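Local coordinates for NADH dehydrogenase, putative (Plasmodium falciparum, PDB 5JWC), which probably oxidises NADH and passes the electrons through bound FAD to ubiquinone, as a type II NADH dehydrogenase, and is bound by the antimalarial inhibitor RYL-552, at residues Y131-V136 with N336-G341; E325-I330 with K428-Y433. All coordinates share one frame; numbering follows the deposited sequence.

Contact 1 of 2, residues Y131-V136 with N336-G341. With FAD (flavin-adenine dinucleotide), chain C.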
loop_
_atom_site.group_PDB
_atom_site.type_symbol
_atom_site.label_atom_id
_atom_site.label_comp_id
_atom_site.label_asym_id
_atom_site.label_seq_id
_atom_site.Cartn_x
_atom_site.Cartn_y
_atom_site.Cartn_z
ATOM N N TYR A 131 -22.576 2.819 -29.386
ATOM C CA TYR A 131 -21.904 1.518 -29.412
ATOM C C TYR A 131 -21.508 1.114 -28.008
ATOM O O TYR A 131 -21.107 1.958 -27.199
ATOM C CB TYR A 131 -20.659 1.551 -30.286
ATOM C CG TYR A 131 -20.900 1.891 -31.727
ATOM C CD1 TYR A 131 -21.327 0.930 -32.631
ATOM C CD2 TYR A 131 -20.705 3.184 -32.187
ATOM C CE1 TYR A 131 -21.542 1.254 -33.969
ATOM C CE2 TYR A 131 -20.918 3.514 -33.498
ATOM C CZ TYR A 131 -21.332 2.553 -34.389
ATOM O OH TYR A 131 -21.545 2.918 -35.703
ATOM N N LEU A 132 -21.585 -0.183 -27.740
ATOM C CA LEU A 132 -21.205 -0.724 -26.453
ATOM C C LEU A 132 -20.097 -1.778 -26.621
ATOM O O LEU A 132 -20.262 -2.756 -27.369
ATOM C CB LEU A 132 -22.411 -1.328 -25.763
ATOM C CG LEU A 132 -22.205 -1.851 -24.347
ATOM C CD1 LEU A 132 -21.789 -0.736 -23.376
ATOM C CD2 LEU A 132 -23.458 -2.560 -23.881
ATOM N N ILE A 133 -18.974 -1.573 -25.936
ATOM C CA ILE A 133 -17.880 -2.548 -25.943
ATOM C C ILE A 133 -17.833 -3.293 -24.610
ATOM O O ILE A 133 -17.393 -2.754 -23.589
ATOM C CB ILE A 133 -16.521 -1.877 -26.180
ATOM C CG1 ILE A 133 -16.633 -0.752 -27.231
ATOM C CG2 ILE A 133 -15.467 -2.928 -26.558
ATOM C CD1 ILE A 133 -17.028 -1.220 -28.621
ATOM N N ILE A 134 -18.308 -4.527 -24.592
ATOM C CA ILE A 134 -18.334 -5.265 -23.334
ATOM C C ILE A 134 -16.996 -5.988 -23.090
ATOM O O ILE A 134 -16.599 -6.883 -23.839
ATOM C CB ILE A 134 -19.486 -6.269 -23.292
ATOM C CG1 ILE A 134 -20.819 -5.573 -23.628
ATOM C CG2 ILE A 134 -19.532 -7.006 -21.930
ATOM C CD1 ILE A 134 -22.030 -6.510 -23.568
ATOM N N ALA A 135 -16.303 -5.564 -22.042
ATOM C CA ALA A 135 -15.004 -6.130 -21.699
ATOM C C ALA A 135 -14.901 -6.324 -20.189
ATOM O O ALA A 135 -13.936 -5.866 -19.565
ATOM C CB ALA A 135 -13.885 -5.228 -22.196
ATOM N N VAL A 136 -15.886 -6.998 -19.607
ATOM C CA VAL A 136 -15.997 -7.106 -18.141
ATOM C C VAL A 136 -15.244 -8.285 -17.555
ATOM O O VAL A 136 -15.282 -8.521 -16.346
ATOM C CB VAL A 136 -17.463 -7.197 -17.700
ATOM C CG1 VAL A 136 -18.197 -5.930 -18.127
ATOM C CG2 VAL A 136 -18.138 -8.478 -18.298
ATOM N N ASN A 336 -24.635 -3.253 -32.710
ATOM C CA ASN A 336 -23.929 -2.132 -32.116
ATOM C C ASN A 336 -23.367 -2.487 -30.735
ATOM O O ASN A 336 -22.840 -1.627 -30.031
ATOM C CB ASN A 336 -24.850 -0.904 -32.027
ATOM C CG ASN A 336 -26.060 -1.135 -31.150
ATOM O OD1 ASN A 336 -26.402 -2.265 -30.821
ATOM N ND2 ASN A 336 -26.711 -0.052 -30.744
ATOM N N ILE A 337 -23.473 -3.759 -30.358
ATOM C CA ILE A 337 -22.792 -4.262 -29.171
ATOM C C ILE A 337 -21.644 -5.212 -29.556
ATOM O O ILE A 337 -21.837 -6.138 -30.350
ATOM C CB ILE A 337 -23.776 -4.972 -28.230
ATOM C CG1 ILE A 337 -24.947 -4.035 -27.895
ATOM C CG2 ILE A 337 -23.078 -5.445 -26.927
ATOM C CD1 ILE A 337 -25.907 -4.605 -26.892
ATOM N N TYR A 338 -20.451 -4.956 -29.011
ATOM C CA TYR A 338 -19.268 -5.788 -29.227
ATOM C C TYR A 338 -18.808 -6.347 -27.880
ATOM O O TYR A 338 -19.138 -5.798 -26.827
ATOM C CB TYR A 338 -18.117 -4.994 -29.857
ATOM C CG TYR A 338 -18.346 -4.516 -31.274
ATOM C CD1 TYR A 338 -17.728 -5.145 -32.342
ATOM C CD2 TYR A 338 -19.160 -3.409 -31.537
ATOM C CE1 TYR A 338 -17.912 -4.712 -33.633
ATOM C CE2 TYR A 338 -19.360 -2.962 -32.847
ATOM C CZ TYR A 338 -18.733 -3.626 -33.883
ATOM O OH TYR A 338 -18.896 -3.229 -35.177
ATOM N N ALA A 339 -18.070 -7.450 -27.902
ATOM C CA ALA A 339 -17.477 -7.969 -26.669
ATOM C C ALA A 339 -16.086 -8.483 -26.970
ATOM O O ALA A 339 -15.846 -9.032 -28.054
ATOM C CB ALA A 339 -18.329 -9.050 -26.063
ATOM N N ILE A 340 -15.165 -8.283 -26.031
ATOM C CA ILE A 340 -13.772 -8.691 -26.225
ATOM C C ILE A 340 -13.224 -9.271 -24.929
ATOM O O ILE A 340 -13.775 -9.018 -23.851
ATOM C CB ILE A 340 -12.880 -7.508 -26.660
ATOM C CG1 ILE A 340 -12.854 -6.426 -25.577
ATOM C CG2 ILE A 340 -13.358 -6.907 -27.975
ATOM C CD1 ILE A 340 -12.020 -5.175 -26.001
ATOM N N GLY A 341 -12.145 -10.043 -25.010
ATOM C CA GLY A 341 -11.533 -10.559 -23.789
ATOM C C GLY A 341 -12.186 -11.811 -23.235
ATOM O O GLY A 341 -12.818 -12.574 -23.971
HETATM P PA FAD C . -9.908 -8.068 -17.079
HETATM O O1A FAD C . -10.003 -8.894 -15.829
HETATM O O2A FAD C . -8.519 -7.695 -17.456
HETATM O O5B FAD C . -10.820 -6.748 -16.947
HETATM C C5B FAD C . -12.192 -6.818 -16.632
HETATM C C4B FAD C . -12.601 -5.423 -16.191
HETATM O O4B FAD C . -14.011 -5.354 -16.113
HETATM C C3B FAD C . -12.054 -5.091 -14.800
HETATM O O3B FAD C . -11.632 -3.744 -14.795
HETATM C C2B FAD C . -13.272 -5.199 -13.910
HETATM O O2B FAD C . -13.169 -4.325 -12.810
HETATM C C1B FAD C . -14.349 -4.743 -14.888
HETATM N N9A FAD C . -15.715 -5.156 -14.553
HETATM C C8A FAD C . -16.127 -6.329 -13.967
HETATM N N7A FAD C . -17.480 -6.284 -13.869
HETATM C C5A FAD C . -17.924 -5.116 -14.383
HETATM C C6A FAD C . -19.197 -4.585 -14.522
HETATM N N6A FAD C . -20.265 -5.303 -14.178
HETATM N N1A FAD C . -19.342 -3.348 -15.108
HETATM C C2A FAD C . -18.232 -2.649 -15.544
HETATM N N3A FAD C . -16.966 -3.184 -15.398
HETATM C C4A FAD C . -16.821 -4.396 -14.817
HETATM N N1 FAD C . -2.647 -13.594 -19.638
HETATM C C2 FAD C . -1.578 -13.677 -20.488
HETATM O O2 FAD C . -1.762 -13.584 -21.696
HETATM N N3 FAD C . -0.293 -13.848 -20.000
HETATM C C4 FAD C . -0.049 -13.932 -18.655
HETATM O O4 FAD C . 1.113 -14.073 -18.251
HETATM C C4X FAD C . -1.124 -13.836 -17.780
HETATM N N5 FAD C . -0.931 -13.914 -16.418
HETATM C C5X FAD C . -2.024 -13.814 -15.565
HETATM C C6 FAD C . -1.832 -13.869 -14.196
HETATM C C7 FAD C . -2.905 -13.774 -13.318
HETATM C C7M FAD C . -2.646 -13.853 -11.831
HETATM C C8 FAD C . -4.191 -13.604 -13.815
HETATM C C8M FAD C . -5.364 -13.502 -12.887
HETATM C C9 FAD C . -4.388 -13.544 -15.196
HETATM C C9A FAD C . -3.308 -13.641 -16.071
HETATM N N10 FAD C . -3.494 -13.574 -17.441
HETATM C C10 FAD C . -2.417 -13.663 -18.283
HETATM C "C1'" FAD C . -4.866 -13.445 -18.034
HETATM C "C2'" FAD C . -5.365 -12.038 -18.234
HETATM O "O2'" FAD C . -5.322 -11.363 -17.008
HETATM C "C3'" FAD C . -6.820 -12.132 -18.659
HETATM O "O3'" FAD C . -6.963 -12.972 -19.782
HETATM C "C4'" FAD C . -7.269 -10.716 -18.977
HETATM O "O4'" FAD C . -7.402 -10.062 -17.741
HETATM C "C5'" FAD C . -8.580 -10.667 -19.745
HETATM O "O5'" FAD C . -8.840 -9.311 -20.042
HETATM P P FAD C . -10.330 -8.727 -19.859
HETATM O O1P FAD C . -10.359 -7.293 -20.337
HETATM O O2P FAD C . -11.253 -9.661 -20.591
HETATM O O3P FAD C . -10.639 -8.871 -18.274
#
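L132 and I134 reach across to N336, Y338 and I340 with four backbone hydrogen bonds, which set strand 131-134 parallel to strand 337-339, 18° apart. L132 N takes N336 O and L132 O takes Y338 N; I134 N then takes Y338 O at 2.7 Å, and I134 O takes I340 N just past the end of the strand. Packing is close on the face shared by L132, I134, I337 and A339. I134 puts CD1 against I337 CG2 at 3.7 Å; with CG1 beside the backbone N (chi1 -53°), the extended branch leans out from the strand and back far enough for CD1 to meet that methyl. Past the strand ends, A135 CB meets I340 CG1, again at 3.7 Å. The start of the pair is looser. Y131, partly exposed, brings CD1 to within 4.0 Å of N336 CB, its ring steeply turned (68°) from the N336 amide, and the same CD1 lies 4.4 Å from Y338 CE2, near the plane of the Y338 ring. At the other end both chains run into the FAD: V136 CA comes to 3.3 Å from O4B of the adenosine ribose, while G341, without a side chain, lets O2P of the diphosphate approach CA to 3.3 Å. This is the C-terminal side of a Rossmann-type sheet, where the cofactor is expected. Helix 303-309 packs on I134 through I305 and F308; on the opposite face helix 424-440 sets F438 edge-to-face with Y131 and Y338, and strand 30-34 bonds along the other side of strand 131-134.

Contact 2 of 2, residues E325-I330 with K428-Y433; sequences EKLRVI and KQEAYY. With TRT (fragment of triton X-100), chain J.
Y433 and L327 bury the most surface here, with E430 next. L327 projects from the loop toward helix 424-440 and lays CD1 obliquely by the Y433 ring, 3.7 Å from CD2, with CG close to CE2 as well. The backbone of L327 has a positive phi (77°), and its side chain sets out toward the helix. One helical turn before Y433, E430 offers its aliphatic stem: E430 CB sits 4.0 Å from L327 CD1, so the leucine methyl meets the ring and the methylene on two adjoining sides. The stem is extended beyond CG and carries the carboxylate past the leucine, where OE1 accepts from G341 N and OE2 forms a salt bridge with K344. Y433 reaches the loop because its CG is anti to the backbone N (chi1 158°), and its OH arrives beside K326, 3.6 Å from K326 CA. K326 O lies at the ring edge, near its plane. Between them sits a water that donates to both, 2.6 Å to K326 O and 3.1 Å to Y433 OH; the hydroxyl is also hydrogen-bonded to P451 O. F453 adds an edge-to-face ring partner to Y433. The loop-helix join is thus apolar at its middle, with the polar ends turned to its margins. Fit, more than direct polar bonding, joins the two segments, while the water and P451 fix where the phenol points, and the two partners of E430 would be expected to favour a charged carboxylate.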
loop_
_atom_site.group_PDB
_atom_site.type_symbol
_atom_site.label_atom_id
_atom_site.label_comp_id
_atom_site.label_asym_id
_atom_site.label_seq_id
_atom_site.Cartn_x
_atom_site.Cartn_y
_atom_site.Cartn_z
ATOM N N GLU A 325 -17.330 -13.261 -36.006
ATOM C CA GLU A 325 -15.924 -13.151 -36.389
ATOM C C GLU A 325 -15.412 -11.719 -36.383
ATOM O O GLU A 325 -14.208 -11.476 -36.516
ATOM C CB GLU A 325 -15.702 -13.786 -37.763
ATOM C CG GLU A 325 -16.397 -13.071 -38.955
ATOM C CD GLU A 325 -17.894 -13.340 -39.073
ATOM O OE1 GLU A 325 -18.443 -14.187 -38.337
ATOM O OE2 GLU A 325 -18.537 -12.689 -39.921
ATOM N N LYS A 326 -16.330 -10.771 -36.199
ATOM C CA LYS A 326 -15.983 -9.354 -36.173
ATOM C C LYS A 326 -16.169 -8.788 -34.766
ATOM O O LYS A 326 -16.089 -7.573 -34.562
ATOM C CB LYS A 326 -16.836 -8.583 -37.192
ATOM C CG LYS A 326 -16.363 -8.758 -38.625
ATOM C CD LYS A 326 -17.413 -8.279 -39.630
ATOM C CE LYS A 326 -16.924 -8.496 -41.056
ATOM N NZ LYS A 326 -17.996 -8.260 -42.085
ATOM N N LEU A 327 -16.432 -9.702 -33.828
ATOM C CA LEU A 327 -16.542 -9.459 -32.385
ATOM C C LEU A 327 -17.871 -8.821 -32.004
ATOM O O LEU A 327 -18.018 -8.319 -30.887
ATOM C CB LEU A 327 -15.368 -8.602 -31.860
ATOM C CG LEU A 327 -13.972 -9.152 -32.124
ATOM C CD1 LEU A 327 -12.874 -8.329 -31.438
ATOM C CD2 LEU A 327 -13.902 -10.603 -31.669
ATOM N N ARG A 328 -18.836 -8.860 -32.926
ATOM C CA ARG A 328 -20.186 -8.365 -32.640
ATOM C C ARG A 328 -20.997 -9.398 -31.886
ATOM O O ARG A 328 -21.039 -10.556 -32.278
ATOM C CB ARG A 328 -20.911 -7.978 -33.943
ATOM C CG ARG A 328 -20.186 -6.876 -34.699
ATOM C CD ARG A 328 -20.789 -6.579 -36.061
ATOM N NE ARG A 328 -20.860 -7.779 -36.885
ATOM C CZ ARG A 328 -21.382 -7.814 -38.103
ATOM N NH1 ARG A 328 -21.404 -8.956 -38.778
ATOM N NH2 ARG A 328 -21.872 -6.709 -38.646
ATOM N N VAL A 329 -21.636 -8.986 -30.797
ATOM C CA VAL A 329 -22.499 -9.877 -30.044
ATOM C C VAL A 329 -23.631 -10.394 -30.935
ATOM O O VAL A 329 -24.256 -9.619 -31.650
ATOM C CB VAL A 329 -23.088 -9.179 -28.817
ATOM C CG1 VAL A 329 -24.131 -10.074 -28.138
ATOM C CG2 VAL A 329 -21.957 -8.796 -27.829
ATOM N N ILE A 330 -23.869 -11.702 -30.899
ATOM C CA ILE A 330 -24.835 -12.354 -31.788
ATOM C C ILE A 330 -26.259 -12.245 -31.225
ATOM O O ILE A 330 -26.479 -12.465 -30.037
ATOM C CB ILE A 330 -24.459 -13.846 -31.999
ATOM C CG1 ILE A 330 -23.121 -13.969 -32.746
ATOM C CG2 ILE A 330 -25.570 -14.603 -32.738
ATOM C CD1 ILE A 330 -22.561 -15.403 -32.811
ATOM N N LYS A 428 -5.688 -7.940 -25.516
ATOM C CA LYS A 428 -4.998 -6.778 -26.063
ATOM C C LYS A 428 -5.081 -6.733 -27.588
ATOM O O LYS A 428 -5.343 -5.676 -28.180
ATOM C CB LYS A 428 -3.536 -6.768 -25.619
ATOM C CG LYS A 428 -2.819 -5.512 -26.077
ATOM C CD LYS A 428 -1.362 -5.523 -25.662
ATOM C CE LYS A 428 -0.686 -4.179 -25.944
ATOM N NZ LYS A 428 0.771 -4.227 -25.592
ATOM N N GLN A 429 -4.864 -7.869 -28.237
ATOM C CA GLN A 429 -4.945 -7.880 -29.702
ATOM C C GLN A 429 -6.370 -7.590 -30.198
ATOM O O GLN A 429 -6.543 -6.927 -31.225
ATOM C CB GLN A 429 -4.453 -9.221 -30.269
ATOM C CG GLN A 429 -2.975 -9.487 -30.049
ATOM C CD GLN A 429 -2.533 -10.842 -30.573
ATOM O OE1 GLN A 429 -3.043 -11.331 -31.577
ATOM N NE2 GLN A 429 -1.569 -11.451 -29.891
ATOM N N GLU A 430 -7.378 -8.093 -29.488
ATOM C CA GLU A 430 -8.777 -7.844 -29.858
ATOM C C GLU A 430 -9.111 -6.365 -29.707
ATOM O O GLU A 430 -9.871 -5.784 -30.511
ATOM C CB GLU A 430 -9.743 -8.673 -29.003
ATOM C CG GLU A 430 -9.773 -10.168 -29.314
ATOM C CD GLU A 430 -10.368 -10.996 -28.174
ATOM O OE1 GLU A 430 -11.105 -10.427 -27.336
ATOM O OE2 GLU A 430 -10.096 -12.223 -28.104
ATOM N N ALA A 431 -8.584 -5.769 -28.639
ATOM C CA ALA A 431 -8.794 -4.354 -28.380
ATOM C C ALA A 431 -8.179 -3.505 -29.479
ATOM O O ALA A 431 -8.774 -2.509 -29.886
ATOM C CB ALA A 431 -8.214 -3.948 -26.996
ATOM N N TYR A 432 -6.971 -3.854 -29.923
ATOM C CA TYR A 432 -6.323 -3.072 -30.957
ATOM C C TYR A 432 -7.039 -3.268 -32.301
ATOM O O TYR A 432 -7.212 -2.308 -33.061
ATOM C CB TYR A 432 -4.831 -3.399 -31.054
ATOM C CG TYR A 432 -4.045 -2.747 -29.921
ATOM C CD1 TYR A 432 -4.620 -1.722 -29.165
ATOM C CD2 TYR A 432 -2.734 -3.124 -29.620
ATOM C CE1 TYR A 432 -3.929 -1.103 -28.130
ATOM C CE2 TYR A 432 -2.028 -2.503 -28.588
ATOM C CZ TYR A 432 -2.638 -1.490 -27.844
ATOM O OH TYR A 432 -1.971 -0.854 -26.805
ATOM N N TYR A 433 -7.435 -4.509 -32.585
ATOM C CA TYR A 433 -8.184 -4.821 -33.799
ATOM C C TYR A 433 -9.460 -3.982 -33.856
ATOM O O TYR A 433 -9.732 -3.317 -34.856
ATOM C CB TYR A 433 -8.519 -6.326 -33.868
ATOM C CG TYR A 433 -9.695 -6.672 -34.758
ATOM C CD1 TYR A 433 -9.524 -6.885 -36.129
ATOM C CD2 TYR A 433 -10.974 -6.791 -34.230
ATOM C CE1 TYR A 433 -10.612 -7.207 -36.953
ATOM C CE2 TYR A 433 -12.061 -7.107 -35.039
ATOM C CZ TYR A 433 -11.875 -7.314 -36.395
ATOM O OH TYR A 433 -12.970 -7.624 -37.184
HETATM C C25 TRT J . 0.895 -7.975 -24.964
HETATM O O24 TRT J . 0.797 -8.104 -23.577
HETATM C C23 TRT J . 0.073 -9.285 -23.239
HETATM C C22 TRT J . 0.677 -9.892 -22.014
HETATM O O21 TRT J . 1.729 -10.821 -22.401
HETATM C C20 TRT J . 2.458 -11.268 -21.271
HETATM C C19 TRT J . 3.268 -12.510 -21.622
HETATM O O18 TRT J . 4.325 -12.264 -22.582
HETATM C C17 TRT J . 4.815 -13.474 -23.143
HETATM C C16 TRT J . 5.930 -13.147 -24.181
HETATM O O15 TRT J . 5.374 -12.754 -25.470
HETATM C C12 TRT J . 6.268 -11.768 -26.004
HETATM C C13 TRT J . 7.643 -12.110 -26.112
HETATM C C14 TRT J . 8.559 -11.161 -26.588
HETATM C C11 TRT J . 5.819 -10.495 -26.348
HETATM C C10 TRT J . 6.740 -9.537 -26.832
HETATM C C9 TRT J . 8.109 -9.873 -26.955
HETATM C C6 TRT J . 9.108 -8.830 -27.473
HETATM C C8 TRT J . 9.169 -8.841 -29.021
HETATM C C7 TRT J . 8.582 -7.461 -27.037
HETATM C C5 TRT J . 10.471 -9.024 -26.679
HETATM C C1 TRT J . 11.846 -9.521 -27.315
HETATM C C2 TRT J . 11.743 -10.840 -28.107
HETATM C C4 TRT J . 12.514 -8.395 -28.118
HETATM C C3 TRT J . 12.788 -9.815 -26.159
HETATM O O HOH W 1 -15.135 -5.706 -36.169
#

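The two contacts lie 8 Å apart, centre to centre, and their segments alternate along the chain: 131-136, 325-330, 336-341, 428-433. Contact 1 joins the last two strands of the mixed FAD-domain sheet; contact 2 places the loop leading into strand 337-339 against helix 424-440. The loop runs along the outer edge of that strand, V329 N lying 2.9 Å from I337 O in a probable hydrogen bond, and R328 packs on Y338. Strand 337-339 therefore has strand 131-134 on one side and the loop on the other, with helix 424-440 covering one face beside the FAD diphosphate.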